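PDB 2INC: toluene, o-xylene monooxygenase oxygenase subunit from Pseudomonas stutzeri, which is part of the hydroxylase that oxidises toluene and o-xylene at a carboxylate-bridged diiron centre, probably as a subunit carrying no iron itself. Local coordinates for residues T7-L11 against V23-N27; W65-R69 against P140-I144. One frame throughout, in Å; residues are numbered along the deposited sequence.

Contact 1 (T7-L11 against V23-N27); sequences TWSHL and VVSTN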
loop_
_atom_site.group_PDB
_atom_site.type_symbol
_atom_site.label_atom_id
_atom_site.label_comp_id
_atom_site.label_asym_id
_atom_site.label_seq_id
_atom_site.Cartn_x
_atom_site.Cartn_y
_atom_site.Cartn_z
ATOM N N THR B 7 -13.009 22.352 3.587
ATOM C CA THR B 7 -12.006 21.955 4.572
ATOM C C THR B 7 -12.758 21.929 5.882
ATOM O O THR B 7 -13.968 22.172 5.875
ATOM C CB THR B 7 -10.790 22.931 4.592
ATOM O OG1 THR B 7 -9.792 22.437 5.504
ATOM C CG2 THR B 7 -11.193 24.321 5.024
ATOM N N TRP B 8 -12.088 21.637 6.999
ATOM C CA TRP B 8 -12.741 21.680 8.309
ATOM C C TRP B 8 -13.205 23.099 8.617
ATOM O O TRP B 8 -12.528 24.091 8.288
ATOM C CB TRP B 8 -11.797 21.314 9.449
ATOM C CG TRP B 8 -11.167 19.952 9.429
ATOM C CD1 TRP B 8 -9.835 19.672 9.636
ATOM C CD2 TRP B 8 -11.825 18.693 9.294
ATOM N NE1 TRP B 8 -9.626 18.331 9.600
ATOM C CE2 TRP B 8 -10.823 17.689 9.401
ATOM C CE3 TRP B 8 -13.161 18.300 9.101
ATOM C CZ2 TRP B 8 -11.103 16.313 9.273
ATOM C CZ3 TRP B 8 -13.454 16.913 8.982
ATOM C CH2 TRP B 8 -12.419 15.939 9.081
ATOM N N SER B 9 -14.332 23.204 9.298
ATOM C CA SER B 9 -14.848 24.548 9.700
ATOM C C SER B 9 -13.811 25.458 10.398
ATOM O O SER B 9 -13.790 26.653 10.130
ATOM C CB SER B 9 -16.139 24.436 10.500
ATOM O OG SER B 9 -15.955 23.519 11.578
ATOM N N HIS B 10 -12.915 24.899 11.222
ATOM C CA HIS B 10 -11.928 25.711 11.928
ATOM C C HIS B 10 -10.791 26.204 11.042
ATOM O O HIS B 10 -10.029 27.088 11.455
ATOM C CB HIS B 10 -11.369 25.007 13.201
ATOM C CG HIS B 10 -10.553 23.777 12.918
ATOM N ND1 HIS B 10 -9.172 23.760 12.964
ATOM C CD2 HIS B 10 -10.935 22.511 12.619
ATOM C CE1 HIS B 10 -8.737 22.547 12.657
ATOM N NE2 HIS B 10 -9.785 21.765 12.459
ATOM N N LEU B 11 -10.672 25.639 9.841
ATOM C CA LEU B 11 -9.672 26.058 8.865
ATOM C C LEU B 11 -10.282 26.794 7.677
ATOM O O LEU B 11 -9.561 27.204 6.760
ATOM C CB LEU B 11 -8.895 24.848 8.327
ATOM C CG LEU B 11 -8.179 23.979 9.369
ATOM C CD1 LEU B 11 -7.650 22.749 8.724
ATOM C CD2 LEU B 11 -7.066 24.768 10.028
ATOM N N VAL B 23 -4.647 19.373 8.535
ATOM C CA VAL B 23 -5.871 18.580 8.604
ATOM C C VAL B 23 -5.886 17.642 9.808
ATOM O O VAL B 23 -6.922 17.489 10.441
ATOM C CB VAL B 23 -6.067 17.734 7.324
ATOM C CG1 VAL B 23 -7.164 16.642 7.507
ATOM C CG2 VAL B 23 -6.387 18.673 6.149
ATOM N N VAL B 24 -4.755 17.012 10.108
ATOM C CA VAL B 24 -4.763 15.958 11.160
ATOM C C VAL B 24 -4.203 16.378 12.503
ATOM O O VAL B 24 -4.232 15.556 13.450
ATOM C CB VAL B 24 -3.999 14.696 10.698
ATOM C CG1 VAL B 24 -4.527 14.198 9.330
ATOM C CG2 VAL B 24 -2.487 15.003 10.546
ATOM N N SER B 25 -3.727 17.625 12.618
ATOM C CA SER B 25 -2.958 18.073 13.810
ATOM C C SER B 25 -3.556 19.200 14.613
ATOM O O SER B 25 -3.132 19.417 15.770
ATOM C CB SER B 25 -1.527 18.490 13.447
ATOM O OG SER B 25 -0.966 17.514 12.600
ATOM N N THR B 26 -4.472 19.967 14.007
ATOM C CA THR B 26 -4.852 21.232 14.611
ATOM C C THR B 26 -6.136 21.174 15.441
ATOM O O THR B 26 -7.111 20.510 15.063
ATOM C CB THR B 26 -4.983 22.357 13.540
ATOM O OG1 THR B 26 -5.886 21.918 12.518
ATOM C CG2 THR B 26 -3.643 22.584 12.882
ATOM N N ASN B 27 -6.117 21.893 16.562
ATOM C CA ASN B 27 -7.320 22.206 17.310
ATOM C C ASN B 27 -7.964 20.966 17.789
ATOM O O ASN B 27 -9.217 20.864 17.723
ATOM C CB ASN B 27 -8.312 23.014 16.454
ATOM C CG ASN B 27 -7.826 24.432 16.222
ATOM O OD1 ASN B 27 -8.486 25.393 16.587
ATOM N ND2 ASN B 27 -6.647 24.562 15.668
HETATM O O HOH W 1 -7.732 19.246 12.494
#
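Trp-8, with chi1 m, points the NE1 edge of its indole at the last turn of helix 20-25. NE1 donates to Val-23 O at 3.0 Å with an N-H...O angle of 159°, the carbonyl lying near the ring plane, and Val-23 CG1, on a t rotamer, is 4.3 Å from Trp-8 CE2. Residues 8-11 form a type I beta turn, judged by the phi/psi of Ser-9 and His-10 and by Leu-11 N to Trp-8 O at 2.9 Å; the turn holds Trp-8, His-10 and Leu-11 toward the helix C-terminus. There His-10, in the p rotamer, meets Thr-26 edge-on (CE1 to OG1 2.9 Å), while Asn-27 CB makes a CH-pi contact 4.0 Å from the imidazole centroid, 28° off the normal. Thr-26, in the p rotamer, has OG1 hydrogen-bonded to Glu-22 O. Water 1 donates to Val-23 O (2.8 Å) and Thr-26 O (2.9 Å) and is hydrogen-bonded to His-10 NE2 (3.2 Å). A side chain of a neighbouring subunit also stacks on the His-10 ring.

Contact 2 (W65-R69 against P140-I144); sequences WNAFR and PASTI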
loop_
_atom_site.group_PDB
_atom_site.type_symbol
_atom_site.label_atom_id
_atom_site.label_comp_id
_atom_site.label_asym_id
_atom_site.label_seq_id
_atom_site.Cartn_x
_atom_site.Cartn_y
_atom_site.Cartn_z
ATOM N N TRP B 65 -2.883 29.439 21.339
ATOM C CA TRP B 65 -1.781 28.484 21.220
ATOM C C TRP B 65 -2.039 27.491 20.103
ATOM O O TRP B 65 -1.102 26.875 19.579
ATOM C CB TRP B 65 -1.607 27.706 22.515
ATOM C CG TRP B 65 -0.904 28.477 23.625
ATOM C CD1 TRP B 65 -1.409 28.776 24.856
ATOM C CD2 TRP B 65 0.429 29.006 23.594
ATOM N NE1 TRP B 65 -0.479 29.470 25.604
ATOM C CE2 TRP B 65 0.665 29.611 24.862
ATOM C CE3 TRP B 65 1.450 29.025 22.627
ATOM C CZ2 TRP B 65 1.855 30.244 25.178
ATOM C CZ3 TRP B 65 2.659 29.664 22.950
ATOM C CH2 TRP B 65 2.835 30.271 24.225
ATOM N N ASN B 66 -3.302 27.319 19.730
ATOM C CA ASN B 66 -3.621 26.494 18.538
ATOM C C ASN B 66 -3.056 26.947 17.199
ATOM O O ASN B 66 -2.998 26.128 16.280
ATOM C CB ASN B 66 -5.115 26.195 18.382
ATOM C CG ASN B 66 -5.609 25.038 19.320
ATOM O OD1 ASN B 66 -5.063 23.918 19.356
ATOM N ND2 ASN B 66 -6.677 25.318 20.017
ATOM N N ALA B 67 -2.656 28.229 17.091
ATOM C CA ALA B 67 -1.962 28.721 15.909
ATOM C C ALA B 67 -0.546 28.139 15.715
ATOM O O ALA B 67 0.022 28.272 14.648
ATOM C CB ALA B 67 -1.893 30.247 15.893
ATOM N N PHE B 68 0.011 27.493 16.727
ATOM C CA PHE B 68 1.348 26.958 16.597
ATOM C C PHE B 68 1.436 25.901 15.504
ATOM O O PHE B 68 0.548 25.049 15.368
ATOM C CB PHE B 68 1.818 26.319 17.930
ATOM C CG PHE B 68 3.193 25.682 17.832
ATOM C CD1 PHE B 68 4.337 26.483 17.729
ATOM C CD2 PHE B 68 3.345 24.279 17.778
ATOM C CE1 PHE B 68 5.625 25.906 17.583
ATOM C CE2 PHE B 68 4.621 23.704 17.664
ATOM C CZ PHE B 68 5.750 24.490 17.569
ATOM N N ARG B 69 2.530 25.948 14.738
ATOM C CA ARG B 69 2.779 25.011 13.653
ATOM C C ARG B 69 4.211 24.487 13.786
ATOM O O ARG B 69 5.151 25.276 13.838
ATOM C CB ARG B 69 2.568 25.695 12.278
ATOM C CG ARG B 69 1.171 26.295 12.066
ATOM C CD ARG B 69 0.165 25.157 11.838
ATOM N NE ARG B 69 -1.231 25.623 11.620
ATOM C CZ ARG B 69 -2.139 25.786 12.585
ATOM N NH1 ARG B 69 -3.370 26.187 12.276
ATOM N NH2 ARG B 69 -1.862 25.560 13.859
ATOM N N PRO B 140 -0.843 23.236 25.958
ATOM C CA PRO B 140 -2.179 23.737 25.630
ATOM C C PRO B 140 -2.719 23.679 24.178
ATOM O O PRO B 140 -3.786 24.254 23.933
ATOM C CB PRO B 140 -2.093 25.203 26.060
ATOM C CG PRO B 140 -0.653 25.563 25.754
ATOM C CD PRO B 140 0.158 24.333 26.000
ATOM N N ALA B 141 -2.029 23.060 23.227
ATOM C CA ALA B 141 -2.456 22.980 21.837
ATOM C C ALA B 141 -1.978 21.636 21.307
ATOM O O ALA B 141 -0.830 21.228 21.580
ATOM C CB ALA B 141 -1.828 24.034 21.041
ATOM N N SER B 142 -2.811 20.992 20.491
ATOM C CA SER B 142 -2.454 19.704 19.874
ATOM C C SER B 142 -1.204 19.752 18.993
ATOM O O SER B 142 -0.449 18.765 18.895
ATOM C CB SER B 142 -3.666 19.113 19.140
ATOM O OG SER B 142 -4.120 19.996 18.125
ATOM N N THR B 143 -0.930 20.877 18.362
ATOM C CA THR B 143 0.265 20.965 17.530
ATOM C C THR B 143 1.536 21.077 18.399
ATOM O O THR B 143 2.588 20.599 17.985
ATOM C CB THR B 143 0.254 22.167 16.563
ATOM O OG1 THR B 143 -0.138 23.331 17.310
ATOM C CG2 THR B 143 -0.710 21.915 15.391
ATOM N N ILE B 144 1.423 21.637 19.606
ATOM C CA ILE B 144 2.553 21.647 20.550
ATOM C C ILE B 144 2.694 20.214 21.096
ATOM O O ILE B 144 3.789 19.650 21.074
ATOM C CB ILE B 144 2.321 22.599 21.712
ATOM C CG1 ILE B 144 2.215 24.033 21.211
ATOM C CG2 ILE B 144 3.482 22.539 22.724
ATOM C CD1 ILE B 144 1.701 24.978 22.358
HETATM O O HOH W 2 -5.459 21.822 20.624
HETATM O O HOH W 3 -3.448 23.300 17.066
HETATM O O HOH W 4 -6.179 23.433 22.834
#
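Three residues, Trp-65, Thr-143 and Phe-68, each lose about 65 Å² here. Trp-65 offers a ring face to Pro-140: Pro-140 CG lies 3.7 Å from the centroid of the Trp-65 five-membered ring and 25° off the normal, a CH-pi contact. Trp-65 CB lies 4.0 Å from Ala-141 CB, and Trp-65 CE3 4.1 Å from Ile-144 CD1. Segment 65-69 opens with a 3-10 turn, closed by Phe-68 N to Trp-65 O at 3.1 Å, and sits across the N-terminus of helix 142-172, where Ala-141 is the N-cap residue. This is a loop-to-helix junction in an all-helical chain of the ferritin clan. Thr-143, in the first turn, donates OG1 to Phe-68 O at 2.7 Å; that carbonyl also accepts Arg-69 NH2 at 2.9 Å, so the carbonyl just after the 3-10 segment takes two side-chain donors. Phe-68 sends its t side chain toward the helix, CD2 reaching Ile-144 CG1 at 3.6 Å, and also touches Ala-263, Leu-264 and Met-267 of helix 241-268. Asn-66 reaches the helix start through water 2, which donates to its OD1 at 2.5 Å and accepts from the first-turn amide Ser-142 N at 2.8 Å.

How the contacts relate
Contact 2 lies nearer the chain's centre (about 18 Å between centres) than contact 1 (about 27 Å), yet contact 1 is the more fully buried, consistent with a neighbouring subunit coming within reach of nine of its residues against one in contact 2. The two centres are 12 Å apart, and segment 23-27 joins them: Ser-25 O is 2.6 Å from Ser-142 OG, a probable hydrogen bond, and Asn-27 CA packs 3.5 Å from Asn-66 OD1. Contact 1 meets a helix C-terminus and satisfies carbonyls with indole and water; contact 2 meets a helix N-terminus, where water takes up an amide, and buries more surface (390 against 272 Å²), with four apolar side-chain pairs against one.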